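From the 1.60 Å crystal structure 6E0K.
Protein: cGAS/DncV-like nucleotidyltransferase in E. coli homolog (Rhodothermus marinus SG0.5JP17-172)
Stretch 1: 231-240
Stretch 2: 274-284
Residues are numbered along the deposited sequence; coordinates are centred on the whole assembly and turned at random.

Stretch 1 231-240: FKDTFCSVIN
Stretch 2, residues 274-284: RFLRYMDDLWT

Two helices of one chain pack here in a splayed, roughly antiparallel pair, joined by apolar, aromatic and sulfur contacts with no hydrogen bond crossing between them. Both stretches are helical throughout: phi lies between -53° and -75° and psi between -30° and -54°, and regular i to i+4 bonds run from Phe235 N to Phe231 O (2.8 Å) through Asn240 N to Cys236 O (2.9 Å) in the first, and from Tyr278 N to Arg274 O (3.0 Å) through Thr284 N to Asp280 O (2.9 Å) in the second. The N-to-C directions differ by 145° (signed crossing angle -145°), and the axes approach to 10.7 Å. Register is fixed by two CA pairs: Ile239 CA to Leu276 CA at 6.5 Å and Cys236 CA to Trp283 CA at 8.6 Å. The backbones are therefore nearer at the Ile239 end, while the bulky indole occupies the wider gap. Together the stretches bury 487 Å².

Ile239 supplies the knob at the narrow end. Its CA-to-CB bond points toward the second helix, and chi1 -67° (m) with chi2 -63° (m) places CD1 3.7 Å from Leu276 CD2, 3.8 Å from Met279 CB and 4.2 Å from Phe275 CE2. Ile239 CG2 lies 3.7 Å from Asp280 OD1, so the hole formed by these four residues has one polar member; both carboxylate oxygens of Asp280 are hydrogen-bonded elsewhere in the structure. Leu276 adopts m,t (-59°, 176°), and Phe275 has chi1 162° (t) and chi2 75°; both leave their backbones sideways, but their ends come nearer to the first helix.

One turn back, Phe235 also points toward its partner, with chi1 -172° (t) and chi2 -72°. Trp283 lies over one face of its ring, Phe235 CD1 being 3.5 Å from Trp283 CE3. The Phe235 ring and the indole six-membered ring are inclined by only 24°, but their centroids are 5.0 Å apart and the rings are slid so that they barely overlap. The edge of Phe235 meets the other backbone, with CZ 3.8 Å from Met279 O. Phe235 CZ is also 3.9 Å from Met279 SD, an oblique sulfur-aromatic approach with the sulfur 5.0 Å from the ring centroid and 61° off its normal. Met279 begins toward the first helix, but chi angles of -68° (m), -61° (m) and 104° lead its end away.

Trp283, with chi1 -174° (t) and chi2 -94°, has the largest covered area, 113 Å². Cys236, at chi1 -70° (m), places SG over an indole face: SG is 3.3 Å from Trp283 CZ2, 3.6 Å from the six-membered ring centroid and 25° off the normal. This geometry brings a polarizable sulfur against the pi surface. At the indole edge, Lys232 CG lies 3.9 Å from Trp283 CH2. The lysine chis are -74° (m), 177° (t), 90° (p) and 168° (t), and this contact uses its aliphatic stem.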

# COMPACT_ATOMS: atom_id res chain seq x y z
N PHE A 231 -0.62 22.92 8.52
CA PHE A 231 -1.46 22.05 7.70
C PHE A 231 -2.25 22.86 6.68
O PHE A 231 -2.51 22.35 5.58
CB PHE A 231 -2.36 21.19 8.58
CG PHE A 231 -1.62 20.07 9.24
CD1 PHE A 231 -1.22 18.97 8.50
CD2 PHE A 231 -1.27 20.14 10.58
CE1 PHE A 231 -0.51 17.93 9.08
CE2 PHE A 231 -0.55 19.11 11.17
CZ PHE A 231 -0.17 18.00 10.42
N LYS A 232 -2.63 24.10 7.00
CA LYS A 232 -3.34 24.92 6.02
C LYS A 232 -2.46 25.22 4.82
O LYS A 232 -2.90 25.10 3.66
CB LYS A 232 -3.82 26.22 6.67
CG LYS A 232 -5.01 26.04 7.59
CD LYS A 232 -5.40 27.35 8.26
CE LYS A 232 -6.42 28.12 7.45
NZ LYS A 232 -6.96 29.22 8.29
N ASP A 233 -1.21 25.61 5.07
CA ASP A 233 -0.30 25.89 3.96
C ASP A 233 0.01 24.63 3.17
O ASP A 233 0.14 24.67 1.94
CB ASP A 233 1.00 26.52 4.48
CG ASP A 233 0.77 27.90 5.07
OD1 ASP A 233 -0.11 28.62 4.56
OD2 ASP A 233 1.44 28.25 6.06
N THR A 234 0.12 23.49 3.86
CA THR A 234 0.39 22.23 3.17
C THR A 234 -0.81 21.82 2.33
O THR A 234 -0.66 21.45 1.16
CB THR A 234 0.75 21.14 4.17
OG1 THR A 234 1.97 21.49 4.83
CG2 THR A 234 0.94 19.81 3.45
N PHE A 235 -2.02 21.90 2.90
CA PHE A 235 -3.22 21.53 2.15
C PHE A 235 -3.27 22.29 0.83
O PHE A 235 -3.40 21.69 -0.24
CB PHE A 235 -4.47 21.81 3.00
CG PHE A 235 -5.77 21.28 2.41
CD1 PHE A 235 -6.34 21.90 1.30
CD2 PHE A 235 -6.43 20.21 2.99
CE1 PHE A 235 -7.54 21.43 0.76
CE2 PHE A 235 -7.63 19.73 2.45
CZ PHE A 235 -8.18 20.35 1.33
N CYS A 236 -3.07 23.61 0.89
CA CYS A 236 -3.22 24.43 -0.31
C CYS A 236 -2.04 24.27 -1.25
O CYS A 236 -2.21 24.22 -2.47
CB CYS A 236 -3.41 25.89 0.08
SG CYS A 236 -5.01 26.16 0.84
N SER A 237 -0.82 24.21 -0.70
CA SER A 237 0.35 24.08 -1.56
C SER A 237 0.34 22.76 -2.31
O SER A 237 0.69 22.71 -3.50
CB SER A 237 1.64 24.22 -0.75
OG SER A 237 1.77 25.54 -0.24
N VAL A 238 -0.08 21.68 -1.64
CA VAL A 238 -0.13 20.38 -2.29
C VAL A 238 -1.20 20.38 -3.38
O VAL A 238 -0.94 19.97 -4.52
CB VAL A 238 -0.39 19.27 -1.25
CG1 VAL A 238 -0.80 17.98 -1.93
CG2 VAL A 238 0.86 19.06 -0.37
N ILE A 239 -2.42 20.82 -3.04
CA ILE A 239 -3.52 20.73 -4.00
C ILE A 239 -3.28 21.66 -5.17
O ILE A 239 -3.55 21.30 -6.33
CB ILE A 239 -4.87 21.02 -3.31
CG1 ILE A 239 -5.22 19.92 -2.30
CG2 ILE A 239 -5.98 21.22 -4.37
CD1 ILE A 239 -5.42 18.52 -2.93
N ASN A 240 -2.75 22.86 -4.92
CA ASN A 240 -2.50 23.78 -6.02
C ASN A 240 -1.40 23.27 -6.95
O ASN A 240 -1.48 23.49 -8.16
CB ASN A 240 -2.17 25.16 -5.48
CG ASN A 240 -3.42 25.91 -5.07
OD1 ASN A 240 -4.46 25.78 -5.71
ND2 ASN A 240 -3.32 26.69 -4.00
N ARG A 274 -10.83 14.53 -10.13
CA ARG A 274 -12.04 14.60 -9.33
C ARG A 274 -11.71 14.80 -7.86
O ARG A 274 -12.33 15.62 -7.17
CB ARG A 274 -12.89 13.34 -9.53
CG ARG A 274 -14.18 13.35 -8.70
CD ARG A 274 -15.04 12.12 -8.93
NE ARG A 274 -14.42 10.92 -8.38
CZ ARG A 274 -15.04 9.75 -8.25
NH1 ARG A 274 -16.31 9.61 -8.61
NH2 ARG A 274 -14.37 8.73 -7.73
N PHE A 275 -10.74 14.04 -7.35
CA PHE A 275 -10.32 14.23 -5.96
C PHE A 275 -9.89 15.67 -5.72
O PHE A 275 -10.25 16.27 -4.70
CB PHE A 275 -9.20 13.24 -5.62
CG PHE A 275 -8.40 13.61 -4.40
CD1 PHE A 275 -8.93 13.43 -3.13
CD2 PHE A 275 -7.13 14.15 -4.51
CE1 PHE A 275 -8.21 13.77 -1.99
CE2 PHE A 275 -6.39 14.48 -3.37
CZ PHE A 275 -6.95 14.30 -2.11
N LEU A 276 -9.15 16.26 -6.66
CA LEU A 276 -8.71 17.64 -6.47
C LEU A 276 -9.89 18.60 -6.45
O LEU A 276 -9.90 19.56 -5.66
CB LEU A 276 -7.73 18.04 -7.57
CG LEU A 276 -6.46 17.19 -7.66
CD1 LEU A 276 -5.64 17.66 -8.86
CD2 LEU A 276 -5.63 17.24 -6.37
N ARG A 277 -10.90 18.37 -7.30
CA ARG A 277 -12.11 19.19 -7.27
C ARG A 277 -12.81 19.09 -5.92
O ARG A 277 -13.29 20.10 -5.39
CB ARG A 277 -13.07 18.79 -8.40
CG ARG A 277 -12.64 19.26 -9.77
CD ARG A 277 -13.76 19.09 -10.80
NE ARG A 277 -14.18 17.71 -11.00
CZ ARG A 277 -13.63 16.87 -11.86
NH1 ARG A 277 -12.58 17.24 -12.59
NH2 ARG A 277 -14.12 15.64 -11.99
N TYR A 278 -12.88 17.89 -5.34
CA TYR A 278 -13.56 17.75 -4.06
C TYR A 278 -12.77 18.43 -2.94
O TYR A 278 -13.36 19.03 -2.03
CB TYR A 278 -13.81 16.26 -3.74
CG TYR A 278 -15.09 15.72 -4.36
CD1 TYR A 278 -15.17 15.42 -5.72
CD2 TYR A 278 -16.22 15.49 -3.58
CE1 TYR A 278 -16.33 14.91 -6.28
CE2 TYR A 278 -17.39 14.99 -4.13
CZ TYR A 278 -17.44 14.71 -5.47
OH TYR A 278 -18.60 14.20 -6.04
N MET A 279 -11.43 18.38 -3.01
CA MET A 279 -10.64 19.10 -2.02
C MET A 279 -10.80 20.60 -2.16
O MET A 279 -10.90 21.31 -1.15
CB MET A 279 -9.17 18.70 -2.15
CG MET A 279 -8.89 17.26 -1.76
SD MET A 279 -9.32 16.83 -0.03
CE MET A 279 -10.85 15.93 -0.27
N ASP A 280 -10.83 21.11 -3.39
CA ASP A 280 -11.10 22.52 -3.63
C ASP A 280 -12.43 22.93 -3.00
O ASP A 280 -12.52 23.96 -2.32
CB ASP A 280 -11.15 22.80 -5.13
CG ASP A 280 -9.80 23.11 -5.73
OD1 ASP A 280 -8.86 23.51 -5.01
OD2 ASP A 280 -9.70 22.99 -6.98
N ASP A 281 -13.48 22.16 -3.28
CA ASP A 281 -14.82 22.51 -2.79
C ASP A 281 -14.87 22.46 -1.27
O ASP A 281 -15.52 23.31 -0.64
CB ASP A 281 -15.88 21.55 -3.35
CG ASP A 281 -16.16 21.76 -4.81
OD1 ASP A 281 -15.81 22.83 -5.36
OD2 ASP A 281 -16.76 20.84 -5.40
N LEU A 282 -14.24 21.46 -0.66
CA LEU A 282 -14.18 21.37 0.79
C LEU A 282 -13.55 22.62 1.38
O LEU A 282 -14.07 23.23 2.33
CB LEU A 282 -13.38 20.12 1.19
CG LEU A 282 -13.03 19.94 2.66
CD1 LEU A 282 -14.31 19.67 3.45
CD2 LEU A 282 -12.06 18.78 2.78
N TRP A 283 -12.43 23.04 0.80
CA TRP A 283 -11.70 24.21 1.27
C TRP A 283 -12.51 25.48 1.10
O TRP A 283 -12.70 26.24 2.06
CB TRP A 283 -10.38 24.32 0.51
CG TRP A 283 -9.51 25.41 1.03
CD1 TRP A 283 -9.43 26.69 0.57
CD2 TRP A 283 -8.61 25.32 2.14
NE1 TRP A 283 -8.51 27.40 1.32
CE2 TRP A 283 -8.01 26.58 2.29
CE3 TRP A 283 -8.25 24.28 3.01
CZ2 TRP A 283 -7.07 26.84 3.29
CZ3 TRP A 283 -7.32 24.54 4.00
CH2 TRP A 283 -6.74 25.81 4.13
N THR A 284 -13.00 25.74 -0.12
CA THR A 284 -13.68 27.01 -0.38
C THR A 284 -15.04 27.07 0.32
O THR A 284 -15.49 28.16 0.70
CB THR A 284 -13.85 27.23 -1.89
OG1 THR A 284 -14.66 26.19 -2.44
CG2 THR A 284 -12.51 27.25 -2.60